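Side-chain contacts in VAO-type flavoprotein oxidase VAO615 (Myceliophthora thermophila, PDB 6F72), which is probably an oxidoreductase that carries bicovalently bound FAD and, once reduced, reacts rapidly with molecular oxygen, though no substrate is known: residues P443-F448 and D495-E500; S82-S87 and C108-D113; N526-F531 and G559-D564. All blocks are in the same frame, centred on the assembly; numbering follows the deposited sequence.

Contact 1 of 3, residues P443-F448 and D495-E500; sequences PAFSPF and DRYAAE
The ring of Y497 turns its edge toward the face of F445. This is an offset edge-to-face pair, with centroids 5.4 Å apart and planes at 63°. The edge is the CD2-CE2 side of the tyrosine. F445 CE1 lies near the tyrosine plane, 3.6 Å from Y497 CE2. F445 CZ also sits at that edge, in plane, 3.9 Å from Y497 CD2. The two side chains run past each other in opposite directions. Y497 has CG anti to its own backbone N (chi1 169°), and this swings the ring off the helix toward the loop.

A498 adds a small apolar contact. Its methyl CB reaches F445 CZ at 4.0 Å, obliquely to the ring. F445 is buried, and the contact is wholly apolar. F412 and N414 of strand 412-419 also touch F445, as do R494 and L502 of helix 488-508. The phenylalanine thus meets both the helix and an outermost strand of the seven-stranded sheet.

The edge-to-face pair and A498 join the loop before strand 448-452 to helix 488-508, beside the seven-stranded antiparallel sheet of this VAO-type flavoprotein.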
# COMPACT_ATOMS: atom_id res chain seq x y z
N PRO A 443 -19.67 -7.55 -10.52
CA PRO A 443 -20.03 -7.72 -9.09
C PRO A 443 -18.87 -8.01 -8.12
O PRO A 443 -18.95 -7.64 -6.93
CB PRO A 443 -21.06 -8.87 -9.11
CG PRO A 443 -21.51 -8.95 -10.53
CD PRO A 443 -20.31 -8.60 -11.35
N ALA A 444 -17.81 -8.65 -8.61
CA ALA A 444 -16.60 -8.85 -7.80
C ALA A 444 -15.77 -7.56 -7.54
O ALA A 444 -14.94 -7.52 -6.63
CB ALA A 444 -15.74 -9.95 -8.41
N PHE A 445 -16.01 -6.52 -8.34
CA PHE A 445 -15.23 -5.29 -8.28
C PHE A 445 -16.05 -4.06 -7.89
O PHE A 445 -15.53 -2.92 -7.89
CB PHE A 445 -14.53 -5.07 -9.63
CG PHE A 445 -13.44 -6.06 -9.92
CD1 PHE A 445 -13.74 -7.33 -10.43
CD2 PHE A 445 -12.10 -5.73 -9.72
CE1 PHE A 445 -12.72 -8.25 -10.72
CE2 PHE A 445 -11.08 -6.63 -10.02
CZ PHE A 445 -11.40 -7.90 -10.51
N SER A 446 -17.31 -4.29 -7.50
CA SER A 446 -18.25 -3.24 -7.10
C SER A 446 -18.81 -3.55 -5.70
O SER A 446 -19.04 -4.71 -5.41
CB SER A 446 -19.37 -3.13 -8.13
OG SER A 446 -20.40 -2.23 -7.73
N PRO A 447 -18.98 -2.57 -4.80
CA PRO A 447 -18.50 -1.18 -4.97
C PRO A 447 -16.98 -1.08 -4.92
O PRO A 447 -16.30 -2.10 -4.72
CB PRO A 447 -19.12 -0.44 -3.77
CG PRO A 447 -19.42 -1.50 -2.76
CD PRO A 447 -19.73 -2.74 -3.54
N PHE A 448 -16.46 0.12 -5.14
CA PHE A 448 -15.03 0.38 -4.99
C PHE A 448 -14.78 1.74 -4.37
O PHE A 448 -15.63 2.64 -4.45
CB PHE A 448 -14.28 0.23 -6.33
CG PHE A 448 -14.73 1.20 -7.39
CD1 PHE A 448 -15.79 0.88 -8.25
CD2 PHE A 448 -14.08 2.42 -7.55
CE1 PHE A 448 -16.20 1.78 -9.24
CE2 PHE A 448 -14.48 3.32 -8.54
CZ PHE A 448 -15.55 3.00 -9.38
N ASP A 495 -7.77 -12.85 -11.70
CA ASP A 495 -6.44 -12.26 -11.79
C ASP A 495 -6.14 -11.70 -13.20
O ASP A 495 -5.78 -10.51 -13.35
CB ASP A 495 -5.38 -13.30 -11.34
CG ASP A 495 -4.18 -12.68 -10.67
OD1 ASP A 495 -4.28 -11.54 -10.15
OD2 ASP A 495 -3.12 -13.35 -10.64
N ARG A 496 -6.29 -12.54 -14.24
CA ARG A 496 -6.05 -12.11 -15.62
C ARG A 496 -7.07 -11.08 -16.12
O ARG A 496 -6.69 -10.13 -16.84
CB ARG A 496 -5.93 -13.29 -16.59
CG ARG A 496 -4.71 -14.18 -16.33
CD ARG A 496 -4.64 -15.34 -17.31
NE ARG A 496 -5.94 -16.03 -17.46
CZ ARG A 496 -6.35 -17.09 -16.75
NH1 ARG A 496 -5.59 -17.65 -15.82
NH2 ARG A 496 -7.55 -17.59 -16.98
N TYR A 497 -8.34 -11.25 -15.73
CA TYR A 497 -9.36 -10.23 -15.98
C TYR A 497 -8.92 -8.85 -15.45
O TYR A 497 -9.02 -7.86 -16.18
CB TYR A 497 -10.72 -10.61 -15.39
CG TYR A 497 -11.70 -9.45 -15.41
CD1 TYR A 497 -12.35 -9.07 -16.59
CD2 TYR A 497 -11.96 -8.72 -14.24
CE1 TYR A 497 -13.23 -7.98 -16.61
CE2 TYR A 497 -12.83 -7.65 -14.24
CZ TYR A 497 -13.45 -7.27 -15.41
OH TYR A 497 -14.31 -6.19 -15.38
N ALA A 498 -8.44 -8.79 -14.21
CA ALA A 498 -8.08 -7.50 -13.63
C ALA A 498 -6.95 -6.82 -14.43
O ALA A 498 -7.09 -5.67 -14.82
CB ALA A 498 -7.72 -7.64 -12.16
N ALA A 499 -5.89 -7.58 -14.70
CA ALA A 499 -4.69 -7.10 -15.38
C ALA A 499 -4.91 -6.70 -16.84
O ALA A 499 -4.41 -5.66 -17.27
CB ALA A 499 -3.59 -8.14 -15.30
N GLU A 500 -5.63 -7.52 -17.60
CA GLU A 500 -5.65 -7.36 -19.05
C GLU A 500 -6.96 -6.85 -19.64
O GLU A 500 -7.01 -6.50 -20.82
CB GLU A 500 -5.09 -8.60 -19.76
CG GLU A 500 -5.97 -9.84 -19.75
CD GLU A 500 -5.15 -11.12 -19.68
OE1 GLU A 500 -3.94 -11.06 -19.40
OE2 GLU A 500 -5.73 -12.20 -19.89

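Contact 2 of 3, residues S82-S87 and C108-D113; sequences SSWDIS and CVPFTD
W84 presents one indole face to P110, while F111 meets the same indole through its edge. The two segments are loops in the N-terminal part of this VAO-type flavoprotein. W84 lies in a type I beta turn from S83 to I86, closed by a backbone bond of 3.1 Å from I86 N to S83 O. P110 makes a CH-pi contact with the indole, and F111 adds an offset edge-to-face pair.

The proline stands roughly perpendicular to the tryptophan side chain. P110 CG is 3.6 Å from the centroid of the six-membered ring, only 13° off the ring normal. P110 CD lies over the indole as well, 3.6 Å from W84 CE2. Two adjacent carbons of the pyrrolidine therefore bear on the same aromatic face.

F111 approaches differently. Its edge is directed at the five-membered ring of W84, with centroids 5.7 Å apart and planes at 77°. F111 CE2 is the atom that does the touching. It is 3.9 Å from W84 CB and equally far from W84 CD1, which lies in the phenyl plane. F111 and W84 extend antiparallel, side by side. W84 has CG anti to the backbone N (chi1 -168°), which carries the indole toward P110.

The W84 side chain is about 13 Å from FAD, so the contact lies away from the cofactor. Farther along the same segment, D85 OD1 hydrogen-bonds W484 NE1 and Q101 NE2, and S87 touches FAD. The polar edge of the indole has its own partner, since W84 NE1 is hydrogen-bonded to Q104 OE1.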
# COMPACT_ATOMS: atom_id res chain seq x y z
N SER A 82 -12.46 -17.16 10.34
CA SER A 82 -13.44 -16.08 10.45
C SER A 82 -12.93 -14.68 10.08
O SER A 82 -13.73 -13.82 9.73
CB SER A 82 -14.08 -16.07 11.83
OG SER A 82 -13.10 -15.84 12.82
N SER A 83 -11.60 -14.47 10.14
CA SER A 83 -11.01 -13.17 9.81
C SER A 83 -9.89 -13.22 8.76
O SER A 83 -9.14 -12.24 8.61
CB SER A 83 -10.49 -12.50 11.10
OG SER A 83 -11.55 -12.29 12.01
N TRP A 84 -9.79 -14.33 8.04
CA TRP A 84 -8.68 -14.56 7.09
C TRP A 84 -8.62 -13.56 5.93
O TRP A 84 -7.52 -13.19 5.46
CB TRP A 84 -8.75 -15.97 6.52
CG TRP A 84 -7.52 -16.37 5.78
CD1 TRP A 84 -7.33 -16.35 4.43
CD2 TRP A 84 -6.29 -16.82 6.36
NE1 TRP A 84 -6.06 -16.78 4.12
CE2 TRP A 84 -5.39 -17.07 5.28
CE3 TRP A 84 -5.85 -17.04 7.67
CZ2 TRP A 84 -4.09 -17.55 5.48
CZ3 TRP A 84 -4.54 -17.51 7.88
CH2 TRP A 84 -3.68 -17.75 6.78
N ASP A 85 -9.79 -13.12 5.49
CA ASP A 85 -9.91 -12.13 4.41
C ASP A 85 -9.95 -10.67 4.90
O ASP A 85 -10.34 -9.76 4.16
CB ASP A 85 -11.11 -12.47 3.51
CG ASP A 85 -10.99 -13.83 2.85
OD1 ASP A 85 -9.87 -14.35 2.65
OD2 ASP A 85 -12.04 -14.39 2.51
N ILE A 86 -9.52 -10.45 6.15
CA ILE A 86 -9.40 -9.12 6.76
C ILE A 86 -7.90 -8.84 7.01
O ILE A 86 -7.11 -9.77 7.21
CB ILE A 86 -10.25 -9.02 8.08
CG1 ILE A 86 -11.73 -9.44 7.85
CG2 ILE A 86 -10.11 -7.67 8.80
CD1 ILE A 86 -12.54 -8.60 6.86
N SER A 87 -7.50 -7.57 6.92
CA SER A 87 -6.16 -7.13 7.35
C SER A 87 -6.16 -7.09 8.88
O SER A 87 -6.70 -6.17 9.49
CB SER A 87 -5.78 -5.77 6.74
OG SER A 87 -5.90 -5.81 5.33
N CYS A 108 -0.90 -23.31 1.55
CA CYS A 108 -1.13 -23.62 2.95
C CYS A 108 -2.12 -22.63 3.53
O CYS A 108 -1.75 -21.71 4.25
CB CYS A 108 0.18 -23.62 3.76
SG CYS A 108 -0.07 -24.23 5.44
N VAL A 109 -3.39 -22.84 3.20
CA VAL A 109 -4.47 -21.93 3.56
C VAL A 109 -5.50 -22.67 4.43
O VAL A 109 -5.50 -23.91 4.42
CB VAL A 109 -5.15 -21.34 2.30
CG1 VAL A 109 -4.20 -20.37 1.59
CG2 VAL A 109 -5.65 -22.45 1.37
N PRO A 110 -6.37 -21.94 5.16
CA PRO A 110 -7.34 -22.59 6.07
C PRO A 110 -8.55 -23.27 5.40
O PRO A 110 -9.31 -23.96 6.09
CB PRO A 110 -7.84 -21.44 6.95
CG PRO A 110 -6.83 -20.35 6.78
CD PRO A 110 -6.41 -20.47 5.34
N PHE A 111 -8.70 -23.12 4.09
CA PHE A 111 -9.94 -23.49 3.41
C PHE A 111 -9.83 -24.72 2.50
O PHE A 111 -10.80 -25.11 1.87
CB PHE A 111 -10.54 -22.27 2.69
CG PHE A 111 -10.82 -21.11 3.61
CD1 PHE A 111 -11.95 -21.11 4.45
CD2 PHE A 111 -9.94 -20.03 3.69
CE1 PHE A 111 -12.19 -20.05 5.31
CE2 PHE A 111 -10.18 -18.96 4.55
CZ PHE A 111 -11.32 -18.97 5.36
N THR A 112 -8.64 -25.31 2.44
CA THR A 112 -8.42 -26.53 1.69
C THR A 112 -8.52 -27.77 2.59
O THR A 112 -8.66 -27.66 3.82
CB THR A 112 -7.06 -26.55 0.98
OG1 THR A 112 -6.04 -26.10 1.88
CG2 THR A 112 -7.09 -25.66 -0.25
N ASP A 113 -8.46 -28.94 1.95
CA ASP A 113 -8.46 -30.21 2.63
C ASP A 113 -7.31 -30.31 3.63
O ASP A 113 -6.17 -29.99 3.26
CB ASP A 113 -8.36 -31.34 1.62
CG ASP A 113 -8.81 -32.65 2.20
OD1 ASP A 113 -8.05 -33.27 2.97
OD2 ASP A 113 -9.94 -33.04 1.91

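Contact 3 of 3, residues N526-F531 and G559-D564; sequences NWKESF and GSEVWD
S560 OG touches the indole of W527, but its hydrogen bond goes to G557 O, just before its own segment. Across the contact, OG comes 3.6 Å from W527 CH2, obliquely to the ring. The contact joins the first turn of helix 527-532, in the berberine-like region, to a short 3-10 turn, 560-562. That turn leads into the two-stranded antiparallel pair 563-565 and 571-573.

With chi1 at 61°, W527 extends its indole from the helix so that the far corner of the six-membered ring, around CH2 and CZ2, meets the 3-10 turn. E561 OE1 sits at the edge of the indole, near its plane, 4.2 Å from W527 CH2. One indole corner thus meets two neighbouring polar side chains. CB of K528, the next residue of the helix, lies over one face of the indole, offset toward the rim.

The carboxylate of E561 also faces K528. Their charges are opposite, but the groups are too far apart for a salt bridge. Any attraction between them is therefore likely to be modest. E561 OE1 has a weak hydrogen bond to Y536 OH, while G559 N is hydrogen-bonded to the same hydroxyl. Y536 belongs to helix 536-546 and also touches W527 and K528, so it links both sides of the contact.

The turn itself is held by the backbone bond from W563 N to S560 O, at 2.9 Å. On the exposed side of the contact, K528 NZ stops 4.3 Å from E561 OE2.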
# COMPACT_ATOMS: atom_id res chain seq x y z
N ASN A 526 1.55 -2.80 -18.79
CA ASN A 526 2.08 -1.44 -19.03
C ASN A 526 2.65 -0.79 -17.74
O ASN A 526 2.68 0.45 -17.62
CB ASN A 526 1.02 -0.54 -19.70
CG ASN A 526 1.61 0.77 -20.28
OD1 ASN A 526 2.74 0.79 -20.76
ND2 ASN A 526 0.84 1.86 -20.21
N TRP A 527 3.11 -1.63 -16.80
CA TRP A 527 3.57 -1.16 -15.48
C TRP A 527 4.66 -0.09 -15.55
O TRP A 527 4.60 0.87 -14.79
CB TRP A 527 4.03 -2.33 -14.57
CG TRP A 527 5.17 -3.10 -15.14
CD1 TRP A 527 5.09 -4.17 -15.99
CD2 TRP A 527 6.57 -2.88 -14.91
NE1 TRP A 527 6.34 -4.62 -16.32
CE2 TRP A 527 7.27 -3.84 -15.67
CE3 TRP A 527 7.29 -1.95 -14.15
CZ2 TRP A 527 8.68 -3.92 -15.68
CZ3 TRP A 527 8.69 -2.02 -14.17
CH2 TRP A 527 9.37 -3.00 -14.93
N LYS A 528 5.64 -0.26 -16.44
CA LYS A 528 6.83 0.60 -16.48
C LYS A 528 6.45 2.04 -16.78
O LYS A 528 6.79 2.96 -16.01
CB LYS A 528 7.84 0.08 -17.52
CG LYS A 528 9.19 0.79 -17.46
CD LYS A 528 10.13 0.33 -18.56
CE LYS A 528 10.93 -0.89 -18.13
NZ LYS A 528 11.75 -1.45 -19.23
N GLU A 529 5.73 2.23 -17.89
CA GLU A 529 5.27 3.54 -18.30
C GLU A 529 4.26 4.10 -17.30
O GLU A 529 4.30 5.28 -16.98
CB GLU A 529 4.70 3.49 -19.72
CG GLU A 529 3.99 4.74 -20.18
CD GLU A 529 3.18 4.50 -21.45
OE1 GLU A 529 3.79 4.13 -22.49
OE2 GLU A 529 1.93 4.67 -21.41
N SER A 530 3.37 3.26 -16.80
CA SER A 530 2.30 3.77 -15.97
C SER A 530 2.70 4.07 -14.53
O SER A 530 2.22 5.04 -13.93
CB SER A 530 1.10 2.85 -16.02
OG SER A 530 -0.03 3.56 -15.58
N PHE A 531 3.58 3.25 -13.96
CA PHE A 531 4.00 3.46 -12.57
C PHE A 531 5.03 4.58 -12.44
O PHE A 531 5.01 5.34 -11.48
CB PHE A 531 4.58 2.19 -11.92
CG PHE A 531 3.61 1.03 -11.79
CD1 PHE A 531 2.26 1.17 -12.06
CD2 PHE A 531 4.08 -0.20 -11.30
CE1 PHE A 531 1.40 0.09 -11.92
CE2 PHE A 531 3.22 -1.28 -11.13
CZ PHE A 531 1.88 -1.13 -11.46
N GLY A 559 14.19 -1.63 -12.34
CA GLY A 559 15.31 -2.52 -12.61
C GLY A 559 15.00 -4.00 -12.42
O GLY A 559 15.91 -4.83 -12.37
N SER A 560 13.70 -4.33 -12.32
CA SER A 560 13.27 -5.73 -12.12
C SER A 560 13.42 -6.56 -13.37
O SER A 560 13.53 -7.80 -13.28
CB SER A 560 11.82 -5.79 -11.64
OG SER A 560 10.97 -5.16 -12.56
N GLU A 561 13.43 -5.89 -14.52
CA GLU A 561 13.62 -6.53 -15.82
C GLU A 561 14.98 -7.24 -15.97
O GLU A 561 15.23 -7.92 -16.96
CB GLU A 561 13.31 -5.55 -16.98
CG GLU A 561 14.38 -4.49 -17.29
CD GLU A 561 14.34 -3.22 -16.41
OE1 GLU A 561 13.58 -3.16 -15.42
OE2 GLU A 561 15.11 -2.27 -16.71
N VAL A 562 15.86 -7.09 -14.98
CA VAL A 562 17.10 -7.87 -14.88
C VAL A 562 16.80 -9.35 -14.59
O VAL A 562 17.52 -10.23 -15.06
CB VAL A 562 18.08 -7.25 -13.85
CG1 VAL A 562 19.28 -8.15 -13.57
CG2 VAL A 562 18.58 -5.89 -14.34
N TRP A 563 15.72 -9.62 -13.85
CA TRP A 563 15.32 -11.00 -13.52
C TRP A 563 14.09 -11.47 -14.29
O TRP A 563 13.08 -10.75 -14.37
CB TRP A 563 15.08 -11.14 -12.01
CG TRP A 563 16.30 -10.86 -11.17
CD1 TRP A 563 16.59 -9.71 -10.49
CD2 TRP A 563 17.41 -11.76 -10.92
NE1 TRP A 563 17.79 -9.83 -9.83
CE2 TRP A 563 18.32 -11.07 -10.08
CE3 TRP A 563 17.71 -13.07 -11.32
CZ2 TRP A 563 19.52 -11.65 -9.64
CZ3 TRP A 563 18.90 -13.65 -10.87
CH2 TRP A 563 19.79 -12.93 -10.04
N ASP A 564 14.19 -12.68 -14.87
CA ASP A 564 13.04 -13.48 -15.36
C ASP A 564 12.58 -14.44 -14.27
O ASP A 564 13.40 -15.01 -13.54
CB ASP A 564 13.40 -14.36 -16.56
CG ASP A 564 13.68 -13.58 -17.82
OD1 ASP A 564 13.10 -12.48 -18.03
OD2 ASP A 564 14.49 -14.09 -18.63

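Overall arrangement
Contacts 1 and 2 are buried and apolar, while contact 3 is only partly buried. Both buried contacts rely on edge-to-face rings, but contact 1 seats its pair between a helix and a sheet, whereas contact 2 sits between two loops and has a proline CH-pi contact as well. Contact 3 instead sets an indole corner against polar side chains, with a lysine and a glutamate near its exposed side. Contact 1 involves helix 488-508, and contact 3 the next helix, 527-532; their nearest atoms are about 7 Å apart. Contacts 2 and 3 are the farthest apart, with centres 31 Å from each other. None of the three touches another.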